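Local coordinates for Serine/threonine-protein kinase BRSK1 (Mus musculus, PDB 5IRI) that probably phosphorylates serine and threonine residues, tau among its likely substrates, as a SAD-family kinase whose C-terminal fragment carries an autoinhibitory sequence and a KA1 domain, at residues 72-77 / 103-108. Sequence-based numbering, arbitrary orientation.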
loop_
_atom_site.group_PDB
_atom_site.type_symbol
_atom_site.label_atom_id
_atom_site.label_comp_id
_atom_site.label_asym_id
_atom_site.label_seq_id
_atom_site.Cartn_x
_atom_site.Cartn_y
_atom_site.Cartn_z
ATOM N N ARG A 72 -0.932 -0.279 -10.668
ATOM C CA ARG A 72 -0.986 1.070 -10.129
ATOM C C ARG A 72 -2.000 1.070 -9.003
ATOM O O ARG A 72 -3.129 0.601 -9.181
ATOM C CB ARG A 72 -1.412 2.089 -11.182
ATOM C CG ARG A 72 -0.582 2.129 -12.429
ATOM C CD ARG A 72 -0.669 3.512 -13.043
ATOM N NE ARG A 72 0.319 3.674 -14.106
ATOM C CZ ARG A 72 0.090 3.389 -15.385
ATOM N NH1 ARG A 72 -1.103 2.937 -15.756
ATOM N NH2 ARG A 72 1.048 3.555 -16.290
ATOM N N PHE A 73 -1.611 1.588 -7.851
ATOM C CA PHE A 73 -2.555 1.653 -6.752
ATOM C C PHE A 73 -2.312 2.917 -5.951
ATOM O O PHE A 73 -1.325 3.636 -6.145
ATOM C CB PHE A 73 -2.470 0.420 -5.852
ATOM C CG PHE A 73 -1.132 0.236 -5.184
ATOM C CD1 PHE A 73 -0.063 -0.306 -5.872
ATOM C CD2 PHE A 73 -0.951 0.594 -3.857
ATOM C CE1 PHE A 73 1.154 -0.475 -5.254
ATOM C CE2 PHE A 73 0.274 0.422 -3.236
ATOM C CZ PHE A 73 1.324 -0.117 -3.938
ATOM N N GLN A 74 -3.236 3.179 -5.046
ATOM C CA GLN A 74 -3.196 4.361 -4.211
ATOM C C GLN A 74 -3.210 3.925 -2.762
ATOM O O GLN A 74 -3.825 2.912 -2.424
ATOM C CB GLN A 74 -4.379 5.260 -4.505
ATOM C CG GLN A 74 -4.436 6.496 -3.657
ATOM C CD GLN A 74 -5.366 7.554 -4.233
ATOM O OE1 GLN A 74 -5.423 7.776 -5.449
ATOM N NE2 GLN A 74 -6.089 8.219 -3.357
ATOM N N VAL A 75 -2.524 4.684 -1.916
ATOM C CA VAL A 75 -2.466 4.444 -0.482
ATOM C C VAL A 75 -2.932 5.704 0.219
ATOM O O VAL A 75 -2.383 6.781 -0.023
ATOM C CB VAL A 75 -1.045 4.079 -0.024
ATOM C CG1 VAL A 75 -1.009 3.892 1.482
ATOM C CG2 VAL A 75 -0.541 2.841 -0.744
ATOM N N ASP A 76 -3.930 5.571 1.087
ATOM C CA ASP A 76 -4.444 6.688 1.872
ATOM C C ASP A 76 -4.422 6.334 3.346
ATOM O O ASP A 76 -4.825 5.231 3.729
ATOM C CB ASP A 76 -5.866 7.041 1.465
ATOM C CG ASP A 76 -5.991 7.318 -0.007
ATOM O OD1 ASP A 76 -6.023 6.326 -0.779
ATOM O OD2 ASP A 76 -6.037 8.516 -0.382
ATOM N N ILE A 77 -3.959 7.276 4.159
ATOM C CA ILE A 77 -3.926 7.157 5.607
ATOM C C ILE A 77 -4.994 8.070 6.169
ATOM O O ILE A 77 -5.120 9.210 5.728
ATOM C CB ILE A 77 -2.548 7.541 6.159
ATOM C CG1 ILE A 77 -1.443 6.874 5.349
ATOM C CG2 ILE A 77 -2.451 7.168 7.622
ATOM C CD1 ILE A 77 -0.112 7.466 5.608
ATOM N N THR A 103 -5.914 1.059 -2.554
ATOM C CA THR A 103 -6.946 1.088 -3.580
ATOM C C THR A 103 -6.342 0.764 -4.931
ATOM O O THR A 103 -5.415 1.445 -5.383
ATOM C CB THR A 103 -7.609 2.451 -3.644
ATOM O OG1 THR A 103 -7.906 2.898 -2.319
ATOM C CG2 THR A 103 -8.866 2.357 -4.441
ATOM N N LEU A 104 -6.879 -0.257 -5.582
ATOM C CA LEU A 104 -6.358 -0.668 -6.874
ATOM C C LEU A 104 -6.870 0.278 -7.950
ATOM O O LEU A 104 -8.075 0.519 -8.045
ATOM C CB LEU A 104 -6.765 -2.106 -7.166
ATOM C CG LEU A 104 -6.309 -2.713 -8.479
ATOM C CD1 LEU A 104 -4.810 -2.590 -8.635
ATOM C CD2 LEU A 104 -6.733 -4.159 -8.499
ATOM N N ILE A 105 -5.949 0.836 -8.731
ATOM C CA ILE A 105 -6.274 1.696 -9.861
ATOM C C ILE A 105 -6.278 0.907 -11.159
ATOM O O ILE A 105 -7.203 1.018 -11.964
ATOM C CB ILE A 105 -5.295 2.894 -9.933
ATOM C CG1 ILE A 105 -5.437 3.786 -8.699
ATOM C CG2 ILE A 105 -5.545 3.733 -11.152
ATOM C CD1 ILE A 105 -4.473 4.945 -8.687
ATOM N N SER A 106 -5.256 0.084 -11.366
ATOM C CA SER A 106 -5.159 -0.681 -12.597
ATOM C C SER A 106 -4.113 -1.774 -12.414
ATOM O O SER A 106 -3.160 -1.614 -11.640
ATOM C CB SER A 106 -4.804 0.227 -13.786
ATOM O OG SER A 106 -3.438 0.632 -13.751
ATOM N N GLY A 107 -4.307 -2.891 -13.127
ATOM C CA GLY A 107 -3.371 -3.990 -13.090
ATOM C C GLY A 107 -3.912 -5.257 -12.450
ATOM O O GLY A 107 -5.065 -5.339 -12.008
ATOM N N PRO A 108 -3.060 -6.277 -12.385
ATOM C CA PRO A 108 -3.512 -7.599 -11.941
ATOM C C PRO A 108 -3.827 -7.634 -10.454
ATOM O O PRO A 108 -2.984 -7.324 -9.609
ATOM C CB PRO A 108 -2.332 -8.504 -12.285
ATOM C CG PRO A 108 -1.174 -7.593 -12.330
ATOM C CD PRO A 108 -1.678 -6.313 -12.879
#
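Arg-72 O accepts two backbone hydrogen bonds, from Ile-105 N (2.9 Å) and Ser-106 N (3.1 Å). Two residues on strand 98-106 thus stand opposite one on strand 72-77, a classic beta bulge. Arg-72 N donates to Ser-106 O. Next to the bulge Phe-73 and Leu-104 form a non-hydrogen-bonded pair. Beyond it Gln-74 and Thr-103 form a hydrogen-bonded pair, with Gln-74 N to Thr-103 O and Thr-103 N to Gln-74 O both 2.8 Å.

The bulge tilts Ile-105 toward strand 72-77 on the side that carries Arg-72, Gln-74, Thr-103 and Ser-106; its CB is 3.2 Å from Arg-72 O. Its CD1 lies above the gap between the strands, 4.2 Å from Gln-74 CB. Arg-72 CG lies 3.5 Å from Ser-106 OG, while the extended chain carries the guanidinium to a salt bridge with Glu-57. With CG anti to the backbone N (chi1 179°) and the chain extended beyond it, the Gln-74 amide reaches Asp-76. Its NE2 donates to Asp-76 OD2 on the syn side, 3.0 Å away, and more weakly to OD1. Its OE1 takes a hydrogen bond from Arg-55, so both ends of the amide are held.

On the other face, Phe-73 CB sits by Thr-103 O, and the ring turns away to pack on Val-115 and Ile-119. Leu-104 touches Phe-112 of the same helix, 109-124. The bulge lies at the end of strand 98-106, just before Gly-107 and the N-cap Pro-108 of that helix. It joins two central neighbouring strands of the antiparallel sheet that, with two helices packed on one face, forms the KA1 domain.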